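Local coordinates for uncharacterized protein (Corynebacterium diphtheriae NCTC 13129, PDB 3B4Q) that is of unknown function but folds into a small all-helical domain probably related to the C-terminal part of resuscitation-promoting factor Rpf1, at residues P8-V13 and L37-L42; N16-V21 and G86-I91; D45-A50 and T75-F80. All blocks are in the same frame, centred on the assembly; numbering follows the deposited sequence.

Contact 1 of 3, residues P8-V13 and L37-L42; sequences PTPRDV and LNTEEL
Pro10 meets Thr39 and Glu40 where the short helix 10-13 comes against the first turn of helix 39-56, a worked case of two helix starts touching through carbon alone. The apolar part is small. Pro10 CD lies 3.9 Å from Thr39 CG2, and the neighbouring ring atom Pro10 CG is almost as close to the same methyl. Thr39 turns OG1 beside its own backbone N (chi1 -60°), which places CG2 anti to that N and directs the methyl, not the hydroxyl, at the proline ring. The second touch is looser: Pro10 CG reaches Glu40 CG at 4.2 Å, the two side chains crossing at about a right angle.

The capping bonds lie within each segment and organise its helix start. Thr9 is the N-cap before Pro10, and Thr9 N gives a bond of 2.8 Å to Asp12 OD2, nearly straight at 167°. This link from the N-cap N-H to the third helical side chain belongs to a capping box. Thr9 OG1 donates to Asp12 OD2 as well, at 2.9 Å, from above the carboxylate plane. Asn38 caps the other helix: Asn38 OD1 accepts from Glu41 N at 2.9 Å, in the carbonyl plane and on a lone pair.

Beyond the pair, Phe77 packs on Pro10, and its backbone N bonds to Glu40 OE2. Glu40 thus gives an aliphatic CG to the proline and its carboxylate to the beginning of helix 77-83, whose dipole probably favours the negative charge. The chemistry implies a division of labour: capping fixes the first turn of each helix, while the two turns meet across the contact through carbon alone, with Phe77 and helix 19-35 packing on the same proline.

Contact 2 of 3, residues N16-V21 and G86-I91; sequences NAPAPV and GAIDFI
Ile88 faces Pro18 and Val21 from helix 85-91, and its branched side chain shows how one residue can serve several neighbours at once. At CB the chain forks. The CG2 branch lies anti to the backbone N, with CG1 set beside that N (chi1 -73°), and CG2 makes both touches across the contact. Ile88 CG2 comes 3.7 Å from Val21 CG2, the closer of the two, and 4.1 Å from Pro18 CD, so a single methyl bridges the proline before helix 19-35 and the first turn of that helix. Both pairs of side chains meet at a slant.

The other branch leads elsewhere. From CG1 the chain runs on extended (chi2 169°) to Ile88 CD1, 4.0 Å from Leu47 CD2 on helix 39-56, and Ile51 of that helix and Tyr81 also pack on this isoleucine. Val21 likewise divides its two methyls: Val21 CG2 takes the isoleucine methyl, while Val21 CG1 reaches Leu47 CD1 at 3.7 Å.

Pro18 occupies the N-cap position, where the chain turns from the extended run through Ala17 into helix 19-35. Pro18 O accepts a weak backbone bond of 2.9 Å from Val21 N, within the turn that presents both residues to Ile88.

Every touch between the two segments joins aliphatic carbons, with Ile88 and Val21 buried. The chemistry therefore implies that between these two segments the association rests on buried aliphatic surface and carries no directional bond; elsewhere helix 85-91 also has a hydrogen bond from Arg54 NE to Ile91 O.

Contact 3 of 3, residues D45-A50 and T75-F80; sequences DALYNA and TNFNGF
The backbones of helix 39-56 and the start of helix 77-83 come closest at Tyr48 and Phe80, whose CA atoms are 9.0 Å apart, a spacing filled by large side chains in the core of an all-helical domain. Leu47 and Phe80 carry most of the packing. Leu47 CG stands at the edge of the Phe80 ring, in its plane, 3.8 Å from Phe80 CE2. Phe80 holds its CG anti to the backbone N (chi1 173°), and the ring thus extends toward the neighbouring helix and inserts its far end between Leu47 and the backbone side of Tyr48. There Phe80 CZ lies 3.9 Å from Tyr48 CB.

The rest of the tyrosine heads away from this contact: its ring stacks with that of Tyr70 in helix 64-72. One residue therefore offers its base to one helix and its aromatic group to another.

Phe77, one turn before Phe80, adds a second phenylalanine ring. Leu47 CD2 is shared by the two rings, reaching Phe80 CE2 as well as Phe77, whose side chain it crosses at about a right angle. Phe77 also packs on Val25 of helix 19-35 and Val44 of helix 39-56, which places the pair of phenylalanines where several helices converge.

Asn76 caps helix 77-83. Asn76 OD1 accepts from Gly79 N at 3.0 Å, with the donor 66° out of the carbonyl plane. Within that turn, Phe77 CZ rests 3.9 Å from Leu47 CD2.

In the fold
The three contacts involve five of the six helices, and Val21 and Ile88 of contact 2 touch Leu47 of contact 3. Contact 3 lies about 3 Å from the centre of the chain, with contacts 1 and 2 on opposite sides of that centre and their own centres about 17 Å apart. Contact 3 is about 9 Å from contact 1 and 12 Å from contact 2, centre to centre. Helix 39-56 serves both contact 1 and contact 3. Along the chain, contact 1 closes before contact 3 opens, whereas contact 2 spans from 16-21 to 86-91 and encloses contact 3. Contact 2 thus sets the last helix against the start of helix 19-35, 65 residues apart in the chain.

Contact 1 of 3, residues P8-V13 and L37-L42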
ATOM      1  N   PRO A   8      -6.026   6.613  11.939  1.00 14.27           N
ATOM      2  CA  PRO A   8      -5.440   7.018  10.652  1.00 14.24           C
ATOM      3  C   PRO A   8      -5.866   6.066   9.561  1.00 14.11           C
ATOM      4  O   PRO A   8      -5.900   4.832   9.768  1.00 16.74           O
ATOM      5  CB  PRO A   8      -3.922   6.893  10.857  1.00 14.88           C
ATOM      6  CG  PRO A   8      -3.772   6.045  12.050  1.00 14.90           C
ATOM      7  CD  PRO A   8      -5.003   6.172  12.912  1.00 14.45           C
ATOM      8  N   THR A   9      -6.196   6.643   8.420  1.00 12.77           N
ATOM      9  CA  THR A   9      -6.550   5.867   7.247  1.00 12.73           C
ATOM     10  C   THR A   9      -5.271   5.576   6.438  1.00 11.54           C
ATOM     11  O   THR A   9      -4.233   6.197   6.671  1.00 11.18           O
ATOM     12  CB  THR A   9      -7.539   6.625   6.347  1.00 12.52           C
ATOM     13  OG1 THR A   9      -6.902   7.796   5.841  1.00 15.21           O
ATOM     14  CG2 THR A   9      -8.813   7.070   7.134  1.00 14.26           C
ATOM     15  N   PRO A  10      -5.323   4.627   5.500  1.00 11.90           N
ATOM     16  CA  PRO A  10      -4.156   4.430   4.649  1.00 11.45           C
ATOM     17  C   PRO A  10      -3.635   5.732   4.008  1.00 10.81           C
ATOM     18  O   PRO A  10      -2.419   5.924   3.956  1.00 10.24           O
ATOM     19  CB  PRO A  10      -4.667   3.449   3.604  1.00 11.52           C
ATOM     20  CG  PRO A  10      -5.634   2.576   4.427  1.00 11.98           C
ATOM     21  CD  PRO A  10      -6.372   3.613   5.251  1.00 11.87           C
ATOM     22  N   ARG A  11      -4.524   6.629   3.584  1.00 11.54           N
ATOM     23  CA  ARG A  11      -4.062   7.911   3.025  0.50 12.62           C
ATOM     24  C   ARG A  11      -3.238   8.723   4.016  1.00 12.62           C
ATOM     25  O   ARG A  11      -2.273   9.383   3.616  1.00 13.15           O
ATOM     26  CB  ARG A  11      -5.219   8.720   2.458  0.50 14.02           C
ATOM     27  CG  ARG A  11      -5.814   8.054   1.267  0.50 15.48           C
ATOM     28  CD  ARG A  11      -7.085   8.751   0.794  0.50 19.24           C
ATOM     29  NE  ARG A  11      -6.806   9.804  -0.172  0.50 24.96           N
ATOM     30  CZ  ARG A  11      -7.741  10.568  -0.734  0.50 22.98           C
ATOM     31  NH1 ARG A  11      -7.401  11.517  -1.610  0.50 27.39           N
ATOM     32  NH2 ARG A  11      -9.023  10.377  -0.433  0.50 27.95           N
ATOM     33  N   ASP A  12      -3.581   8.651   5.299  1.00 11.40           N
ATOM     34  CA  ASP A  12      -2.797   9.369   6.336  1.00 11.72           C
ATOM     35  C   ASP A  12      -1.448   8.695   6.527  1.00 11.70           C
ATOM     36  O   ASP A  12      -0.423   9.370   6.698  1.00 12.43           O
ATOM     37  CB  ASP A  12      -3.562   9.391   7.664  1.00 12.91           C
ATOM     38  CG  ASP A  12      -4.928  10.031   7.525  1.00 15.32           C
ATOM     39  OD1 ASP A  12      -5.013  11.159   6.975  1.00 18.36           O
ATOM     40  OD2 ASP A  12      -5.924   9.417   7.976  1.00 16.81           O
ATOM     41  N   VAL A  13      -1.458   7.360   6.559  1.00 10.69           N
ATOM     42  CA  VAL A  13      -0.208   6.605   6.698  1.00 11.58           C
ATOM     43  C   VAL A  13       0.816   6.950   5.604  1.00 11.27           C
ATOM     44  O   VAL A  13       2.039   6.995   5.883  1.00 11.83           O
ATOM     45  CB  VAL A  13      -0.491   5.082   6.758  1.00 11.97           C
ATOM     46  CG1 VAL A  13       0.841   4.265   6.763  1.00 13.97           C
ATOM     47  CG2 VAL A  13      -1.378   4.770   7.977  1.00 13.20           C
ATOM     48  N   LEU A  37     -15.997  -2.420   0.750  1.00 22.39           N
ATOM     49  CA  LEU A  37     -14.942  -3.382   0.922  1.00 21.93           C
ATOM     50  C   LEU A  37     -14.017  -2.911   2.050  1.00 20.94           C
ATOM     51  O   LEU A  37     -14.123  -1.772   2.544  1.00 21.06           O
ATOM     52  CB  LEU A  37     -14.184  -3.612  -0.393  1.00 21.54           C
ATOM     53  CG  LEU A  37     -15.097  -3.881  -1.611  1.00 24.29           C
ATOM     54  CD1 LEU A  37     -14.289  -4.192  -2.874  1.00 27.36           C
ATOM     55  CD2 LEU A  37     -16.052  -5.012  -1.310  1.00 24.42           C
ATOM     56  N   ASN A  38     -13.141  -3.808   2.471  1.00 21.45           N
ATOM     57  CA  ASN A  38     -12.214  -3.497   3.552  1.00 20.90           C
ATOM     58  C   ASN A  38     -11.136  -2.571   3.036  1.00 20.38           C
ATOM     59  O   ASN A  38     -10.360  -2.964   2.154  1.00 20.10           O
ATOM     60  CB  ASN A  38     -11.568  -4.769   4.106  1.00 22.83           C
ATOM     61  CG  ASN A  38     -10.730  -4.488   5.357  1.00 25.19           C
ATOM     62  OD1 ASN A  38      -9.601  -4.031   5.268  1.00 26.27           O
ATOM     63  ND2 ASN A  38     -11.305  -4.750   6.536  1.00 29.25           N
ATOM     64  N   THR A  39     -11.073  -1.369   3.614  1.00 19.57           N
ATOM     65  CA  THR A  39     -10.159  -0.313   3.152  1.00 18.55           C
ATOM     66  C   THR A  39      -8.692  -0.710   3.249  1.00 17.24           C
ATOM     67  O   THR A  39      -7.917  -0.512   2.305  1.00 15.06           O
ATOM     68  CB  THR A  39     -10.418   1.002   3.928  1.00 20.01           C
ATOM     69  OG1 THR A  39     -11.779   1.404   3.683  1.00 22.80           O
ATOM     70  CG2 THR A  39      -9.491   2.109   3.476  1.00 19.60           C
ATOM     71  N   GLU A  40      -8.297  -1.240   4.405  1.00 17.22           N
ATOM     72  CA  GLU A  40      -6.897  -1.584   4.605  1.00 16.94           C
ATOM     73  C   GLU A  40      -6.480  -2.699   3.652  1.00 16.34           C
ATOM     74  O   GLU A  40      -5.410  -2.650   3.055  1.00 15.01           O
ATOM     75  CB  GLU A  40      -6.639  -1.911   6.085  1.00 18.66           C
ATOM     76  CG  GLU A  40      -6.673  -0.634   6.908  1.00 20.67           C
ATOM     77  CD  GLU A  40      -6.047  -0.780   8.260  1.00 24.48           C
ATOM     78  OE1 GLU A  40      -6.618  -0.215   9.219  1.00 29.89           O
ATOM     79  OE2 GLU A  40      -4.992  -1.439   8.381  1.00 22.35           O
ATOM     80  N   GLU A  41      -7.327  -3.705   3.493  1.00 16.72           N
ATOM     81  CA  GLU A  41      -6.979  -4.818   2.627  1.00 16.73           C
ATOM     82  C   GLU A  41      -6.846  -4.340   1.160  1.00 15.69           C
ATOM     83  O   GLU A  41      -5.910  -4.732   0.438  1.00 14.93           O
ATOM     84  CB  GLU A  41      -8.036  -5.909   2.738  1.00 19.96           C
ATOM     85  CG  GLU A  41      -7.838  -7.031   1.803  1.00 27.18           C
ATOM     86  CD  GLU A  41      -8.772  -8.192   2.104  1.00 29.44           C
ATOM     87  OE1 GLU A  41      -9.240  -8.308   3.270  1.00 37.79           O
ATOM     88  OE2 GLU A  41      -9.018  -8.997   1.174  1.00 38.94           O
ATOM     89  N   LEU A  42      -7.803  -3.514   0.715  1.00 14.63           N
ATOM     90  CA  LEU A  42      -7.734  -3.005  -0.640  1.00 13.84           C
ATOM     91  C   LEU A  42      -6.492  -2.122  -0.849  1.00 12.77           C
ATOM     92  O   LEU A  42      -5.821  -2.173  -1.890  1.00 12.34           O
ATOM     93  CB  LEU A  42      -9.013  -2.232  -1.006  1.00 14.96           C
ATOM     94  CG  LEU A  42     -10.028  -2.791  -2.016  1.00 22.18           C
ATOM     95  CD1 LEU A  42     -10.674  -1.602  -2.663  1.00 22.51           C
ATOM     96  CD2 LEU A  42      -9.363  -3.622  -3.114  1.00 20.46           C
TER

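Contact 2 of 3, residues N16-V21 and G86-I91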
ATOM      1  N   ASN A  16       3.494  11.073   3.583  1.00 12.42           N
ATOM      2  CA  ASN A  16       4.865  11.494   3.198  1.00 13.42           C
ATOM      3  C   ASN A  16       5.540  10.599   2.152  1.00 13.90           C
ATOM      4  O   ASN A  16       6.760  10.685   1.914  1.00 15.46           O
ATOM      5  CB  ASN A  16       5.711  11.612   4.470  1.00 14.72           C
ATOM      6  CG  ASN A  16       5.061  12.511   5.512  1.00 15.34           C
ATOM      7  OD1 ASN A  16       4.929  12.131   6.693  1.00 18.32           O
ATOM      8  ND2 ASN A  16       4.582  13.667   5.077  1.00 13.94           N
ATOM      9  N   ALA A  17       4.733   9.742   1.526  1.00 11.90           N
ATOM     10  CA  ALA A  17       5.227   8.769   0.555  1.00 13.26           C
ATOM     11  C   ALA A  17       5.307   9.381  -0.846  1.00 13.08           C
ATOM     12  O   ALA A  17       4.740  10.449  -1.089  1.00 12.99           O
ATOM     13  CB  ALA A  17       4.299   7.561   0.516  1.00 13.02           C
ATOM     14  N   PRO A  18       6.022   8.709  -1.761  1.00 13.85           N
ATOM     15  CA  PRO A  18       6.011   9.184  -3.133  1.00 14.23           C
ATOM     16  C   PRO A  18       4.616   9.301  -3.710  1.00 13.32           C
ATOM     17  O   PRO A  18       3.690   8.549  -3.346  1.00 13.78           O
ATOM     18  CB  PRO A  18       6.813   8.105  -3.884  1.00 15.16           C
ATOM     19  CG  PRO A  18       7.770   7.554  -2.845  1.00 17.03           C
ATOM     20  CD  PRO A  18       6.915   7.541  -1.566  1.00 14.16           C
ATOM     21  N   ALA A  19       4.483  10.214  -4.663  1.00 14.07           N
ATOM     22  CA  ALA A  19       3.197  10.454  -5.293  1.00 13.77           C
ATOM     23  C   ALA A  19       2.487   9.186  -5.809  1.00 13.05           C
ATOM     24  O   ALA A  19       1.282   9.027  -5.588  1.00 13.25           O
ATOM     25  CB  ALA A  19       3.343  11.514  -6.387  1.00 14.82           C
ATOM     26  N   PRO A  20       3.198   8.304  -6.535  1.00 13.39           N
ATOM     27  CA  PRO A  20       2.509   7.091  -7.030  1.00 13.95           C
ATOM     28  C   PRO A  20       1.939   6.188  -5.907  1.00 13.38           C
ATOM     29  O   PRO A  20       0.946   5.482  -6.112  1.00 12.57           O
ATOM     30  CB  PRO A  20       3.590   6.369  -7.822  1.00 15.83           C
ATOM     31  CG  PRO A  20       4.480   7.408  -8.208  1.00 15.71           C
ATOM     32  CD  PRO A  20       4.563   8.380  -7.081  1.00 15.02           C
ATOM     33  N   VAL A  21       2.598   6.210  -4.747  1.00 12.29           N
ATOM     34  CA  VAL A  21       2.116   5.452  -3.589  1.00 12.10           C
ATOM     35  C   VAL A  21       0.827   6.134  -3.112  1.00 11.12           C
ATOM     36  O   VAL A  21      -0.219   5.489  -2.885  1.00 11.03           O
ATOM     37  CB  VAL A  21       3.181   5.387  -2.479  1.00 12.65           C
ATOM     38  CG1 VAL A  21       2.589   4.775  -1.246  1.00 12.31           C
ATOM     39  CG2 VAL A  21       4.385   4.540  -2.964  1.00 13.77           C
ATOM     40  N   GLY A  86      11.399   0.840   3.109  1.00 11.88           N
ATOM     41  CA  GLY A  86      12.725   1.000   2.491  1.00 11.59           C
ATOM     42  C   GLY A  86      12.656   0.600   1.006  1.00 12.26           C
ATOM     43  O   GLY A  86      13.272   1.247   0.134  1.00 12.64           O
ATOM     44  N   ALA A  87      11.960  -0.501   0.715  1.00 12.73           N
ATOM     45  CA  ALA A  87      11.759  -0.924  -0.681  1.00 13.29           C
ATOM     46  C   ALA A  87      11.086   0.174  -1.512  1.00 13.90           C
ATOM     47  O   ALA A  87      11.472   0.481  -2.626  1.00 14.15           O
ATOM     48  CB  ALA A  87      10.914  -2.165  -0.708  1.00 14.11           C
ATOM     49  N   ILE A  88      10.046   0.756  -0.941  1.00 13.45           N
ATOM     50  CA  ILE A  88       9.289   1.813  -1.616  1.00 14.12           C
ATOM     51  C   ILE A  88      10.188   3.026  -1.880  1.00 14.11           C
ATOM     52  O   ILE A  88      10.181   3.627  -2.976  1.00 14.48           O
ATOM     53  CB  ILE A  88       8.070   2.168  -0.760  1.00 14.23           C
ATOM     54  CG1 ILE A  88       7.064   1.028  -0.877  1.00 15.52           C
ATOM     55  CG2 ILE A  88       7.469   3.523  -1.233  1.00 15.72           C
ATOM     56  CD1 ILE A  88       5.913   1.116   0.115  1.00 16.00           C
ATOM     57  N   ASP A  89      11.005   3.373  -0.888  1.00 13.37           N
ATOM     58  CA  ASP A  89      11.907   4.507  -1.029  1.00 14.74           C
ATOM     59  C   ASP A  89      12.895   4.262  -2.198  1.00 15.63           C
ATOM     60  O   ASP A  89      13.235   5.164  -2.944  1.00 17.52           O
ATOM     61  CB  ASP A  89      12.709   4.739   0.266  1.00 14.29           C
ATOM     62  CG  ASP A  89      11.879   5.366   1.417  1.00 15.40           C
ATOM     63  OD1 ASP A  89      10.715   5.805   1.211  1.00 16.32           O
ATOM     64  OD2 ASP A  89      12.437   5.434   2.544  1.00 15.94           O
ATOM     65  N   PHE A  90      13.364   3.033  -2.319  1.00 14.68           N
ATOM     66  CA  PHE A  90      14.274   2.683  -3.397  1.00 15.72           C
ATOM     67  C   PHE A  90      13.578   2.636  -4.760  1.00 16.96           C
ATOM     68  O   PHE A  90      14.060   3.232  -5.714  1.00 18.54           O
ATOM     69  CB  PHE A  90      14.925   1.333  -3.109  1.00 16.56           C
ATOM     70  CG  PHE A  90      15.761   0.841  -4.264  1.00 18.53           C
ATOM     71  CD1 PHE A  90      16.977   1.455  -4.541  1.00 21.37           C
ATOM     72  CD2 PHE A  90      15.333  -0.210  -5.069  1.00 21.56           C
ATOM     73  CE1 PHE A  90      17.770   1.029  -5.650  1.00 23.54           C
ATOM     74  CE2 PHE A  90      16.117  -0.634  -6.180  1.00 23.59           C
ATOM     75  CZ  PHE A  90      17.323  -0.012  -6.444  1.00 22.90           C
ATOM     76  N   ILE A  91      12.446   1.928  -4.826  1.00 16.78           N
ATOM     77  CA  ILE A  91      11.796   1.604  -6.106  1.00 18.66           C
ATOM     78  C   ILE A  91      11.173   2.858  -6.703  1.00 19.41           C
ATOM     79  O   ILE A  91      11.115   3.023  -7.922  1.00 21.14           O
ATOM     80  CB  ILE A  91      10.763   0.471  -5.881  1.00 18.76           C
ATOM     81  CG1 ILE A  91      11.522  -0.845  -5.584  1.00 19.66           C
ATOM     82  CG2 ILE A  91       9.759   0.332  -7.060  1.00 19.86           C
ATOM     83  CD1 ILE A  91      10.646  -1.987  -5.070  1.00 19.29           C
TER

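Contact 3 of 3, residues D45-A50 and T75-F80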
ATOM      1  N   ASP A  45      -3.435  -4.319  -1.171  1.00 11.40           N
ATOM      2  CA  ASP A  45      -3.407  -4.912  -2.535  1.00 12.39           C
ATOM      3  C   ASP A  45      -2.972  -3.880  -3.609  1.00 12.34           C
ATOM      4  O   ASP A  45      -2.161  -4.191  -4.493  1.00 12.67           O
ATOM      5  CB  ASP A  45      -4.761  -5.481  -2.901  1.00 12.87           C
ATOM      6  CG  ASP A  45      -5.135  -6.742  -2.091  1.00 18.25           C
ATOM      7  OD1 ASP A  45      -4.255  -7.327  -1.398  1.00 20.55           O
ATOM      8  OD2 ASP A  45      -6.337  -7.157  -2.174  1.00 21.15           O
ATOM      9  N   ALA A  46      -3.549  -2.679  -3.554  1.00 11.30           N
ATOM     10  CA  ALA A  46      -3.247  -1.619  -4.539  1.00 12.45           C
ATOM     11  C   ALA A  46      -1.767  -1.214  -4.459  1.00 11.89           C
ATOM     12  O   ALA A  46      -1.095  -1.050  -5.495  1.00 12.83           O
ATOM     13  CB  ALA A  46      -4.149  -0.417  -4.322  1.00 13.13           C
ATOM     14  N   LEU A  47      -1.231  -1.074  -3.244  1.00 11.26           N
ATOM     15  CA  LEU A  47       0.152  -0.659  -3.121  1.00 12.10           C
ATOM     16  C   LEU A  47       1.105  -1.806  -3.544  1.00 12.29           C
ATOM     17  O   LEU A  47       2.117  -1.583  -4.240  1.00 12.43           O
ATOM     18  CB  LEU A  47       0.428  -0.200  -1.693  1.00 11.58           C
ATOM     19  CG  LEU A  47       1.853   0.298  -1.381  1.00 12.64           C
ATOM     20  CD1 LEU A  47       2.297   1.314  -2.484  1.00 12.85           C
ATOM     21  CD2 LEU A  47       1.896   0.860  -0.012  1.00 13.79           C
ATOM     22  N   TYR A  48       0.783  -3.035  -3.149  1.00 12.69           N
ATOM     23  CA  TYR A  48       1.590  -4.151  -3.585  1.00 13.85           C
ATOM     24  C   TYR A  48       1.603  -4.188  -5.127  1.00 14.72           C
ATOM     25  O   TYR A  48       2.647  -4.362  -5.775  1.00 14.05           O
ATOM     26  CB  TYR A  48       1.035  -5.448  -3.008  1.00 15.36           C
ATOM     27  CG  TYR A  48       1.834  -6.678  -3.388  1.00 18.55           C
ATOM     28  CD1 TYR A  48       3.184  -6.748  -3.079  1.00 19.10           C
ATOM     29  CD2 TYR A  48       1.247  -7.748  -4.038  1.00 21.29           C
ATOM     30  CE1 TYR A  48       3.956  -7.845  -3.391  1.00 22.27           C
ATOM     31  CE2 TYR A  48       2.022  -8.881  -4.365  1.00 21.04           C
ATOM     32  CZ  TYR A  48       3.377  -8.890  -4.032  1.00 20.07           C
ATOM     33  OH  TYR A  48       4.198  -9.949  -4.321  1.00 23.67           O
ATOM     34  N   ASN A  49       0.437  -3.983  -5.731  1.00 14.47           N
ATOM     35  CA  ASN A  49       0.418  -4.020  -7.175  1.00 16.35           C
ATOM     36  C   ASN A  49       1.236  -2.896  -7.775  1.00 16.13           C
ATOM     37  O   ASN A  49       1.943  -3.127  -8.755  1.00 17.94           O
ATOM     38  CB  ASN A  49      -1.005  -3.994  -7.720  1.00 17.50           C
ATOM     39  CG  ASN A  49      -1.041  -4.285  -9.207  1.00 21.53           C
ATOM     40  OD1 ASN A  49      -0.630  -5.357  -9.660  1.00 23.90           O
ATOM     41  ND2 ASN A  49      -1.493  -3.305  -9.975  1.00 26.00           N
ATOM     42  N   ALA A  50       1.188  -1.701  -7.170  1.00 14.21           N
ATOM     43  CA  ALA A  50       1.949  -0.562  -7.691  1.00 15.69           C
ATOM     44  C   ALA A  50       3.452  -0.852  -7.679  1.00 15.77           C
ATOM     45  O   ALA A  50       4.188  -0.491  -8.606  1.00 17.11           O
ATOM     46  CB  ALA A  50       1.667   0.706  -6.852  1.00 15.28           C
ATOM     47  N   THR A  75      -3.843  -7.556   5.887  1.00 18.73           N
ATOM     48  CA  THR A  75      -5.000  -6.776   6.367  1.00 21.02           C
ATOM     49  C   THR A  75      -4.550  -5.596   7.199  1.00 19.68           C
ATOM     50  O   THR A  75      -5.367  -4.850   7.754  1.00 21.93           O
ATOM     51  CB  THR A  75      -6.009  -7.637   7.209  1.00 22.34           C
ATOM     52  OG1 THR A  75      -5.430  -7.914   8.485  1.00 25.73           O
ATOM     53  CG2 THR A  75      -6.327  -8.930   6.526  1.00 24.57           C
ATOM     54  N   ASN A  76      -3.233  -5.415   7.286  1.00 17.65           N
ATOM     55  CA  ASN A  76      -2.673  -4.446   8.190  1.00 16.59           C
ATOM     56  C   ASN A  76      -1.888  -3.403   7.382  1.00 14.77           C
ATOM     57  O   ASN A  76      -0.704  -3.609   7.058  1.00 15.35           O
ATOM     58  CB  ASN A  76      -1.765  -5.171   9.208  1.00 17.88           C
ATOM     59  CG  ASN A  76      -1.026  -4.227  10.135  1.00 19.81           C
ATOM     60  OD1 ASN A  76      -1.208  -2.980  10.129  1.00 20.10           O
ATOM     61  ND2 ASN A  76      -0.138  -4.831  10.956  1.00 22.41           N
ATOM     62  N   PHE A  77      -2.571  -2.311   7.022  1.00 13.19           N
ATOM     63  CA  PHE A  77      -1.942  -1.345   6.107  1.00 11.14           C
ATOM     64  C   PHE A  77      -0.665  -0.714   6.688  1.00 11.55           C
ATOM     65  O   PHE A  77       0.393  -0.659   6.029  1.00 10.63           O
ATOM     66  CB  PHE A  77      -2.877  -0.270   5.555  1.00 10.58           C
ATOM     67  CG  PHE A  77      -2.191   0.563   4.524  1.00 10.93           C
ATOM     68  CD1 PHE A  77      -2.049   0.087   3.205  1.00 11.48           C
ATOM     69  CD2 PHE A  77      -1.547   1.745   4.885  1.00 13.23           C
ATOM     70  CE1 PHE A  77      -1.359   0.821   2.276  1.00 13.02           C
ATOM     71  CE2 PHE A  77      -0.837   2.493   3.952  1.00 11.46           C
ATOM     72  CZ  PHE A  77      -0.743   2.025   2.642  1.00 11.05           C
ATOM     73  N   ASN A  78      -0.765  -0.210   7.911  1.00 12.17           N
ATOM     74  CA  ASN A  78       0.410   0.439   8.515  1.00 12.25           C
ATOM     75  C   ASN A  78       1.562  -0.561   8.580  1.00 12.56           C
ATOM     76  O   ASN A  78       2.698  -0.216   8.255  1.00 13.28           O
ATOM     77  CB  ASN A  78       0.076   0.940   9.935  1.00 14.11           C
ATOM     78  CG  ASN A  78       1.248   1.625  10.565  1.00 16.24           C
ATOM     79  OD1 ASN A  78       1.959   1.038  11.404  1.00 19.90           O
ATOM     80  ND2 ASN A  78       1.536   2.812  10.105  1.00 17.72           N
ATOM     81  N   GLY A  79       1.267  -1.813   8.954  1.00 12.79           N
ATOM     82  CA  GLY A  79       2.331  -2.814   9.060  1.00 12.40           C
ATOM     83  C   GLY A  79       2.962  -3.090   7.708  1.00 12.12           C
ATOM     84  O   GLY A  79       4.200  -3.208   7.582  1.00 12.80           O
ATOM     85  N   PHE A  80       2.118  -3.185   6.679  1.00 12.38           N
ATOM     86  CA  PHE A  80       2.624  -3.472   5.328  1.00 11.75           C
ATOM     87  C   PHE A  80       3.503  -2.337   4.815  1.00 11.93           C
ATOM     88  O   PHE A  80       4.595  -2.564   4.279  1.00 12.49           O
ATOM     89  CB  PHE A  80       1.436  -3.672   4.383  1.00 12.48           C
ATOM     90  CG  PHE A  80       1.835  -3.818   2.931  1.00 11.90           C
ATOM     91  CD1 PHE A  80       2.428  -4.982   2.467  1.00 13.46           C
ATOM     92  CD2 PHE A  80       1.645  -2.752   2.029  1.00 13.88           C
ATOM     93  CE1 PHE A  80       2.816  -5.119   1.133  1.00 14.49           C
ATOM     94  CE2 PHE A  80       2.032  -2.890   0.692  1.00 15.18           C
ATOM     95  CZ  PHE A  80       2.617  -4.094   0.247  1.00 13.88           C
TER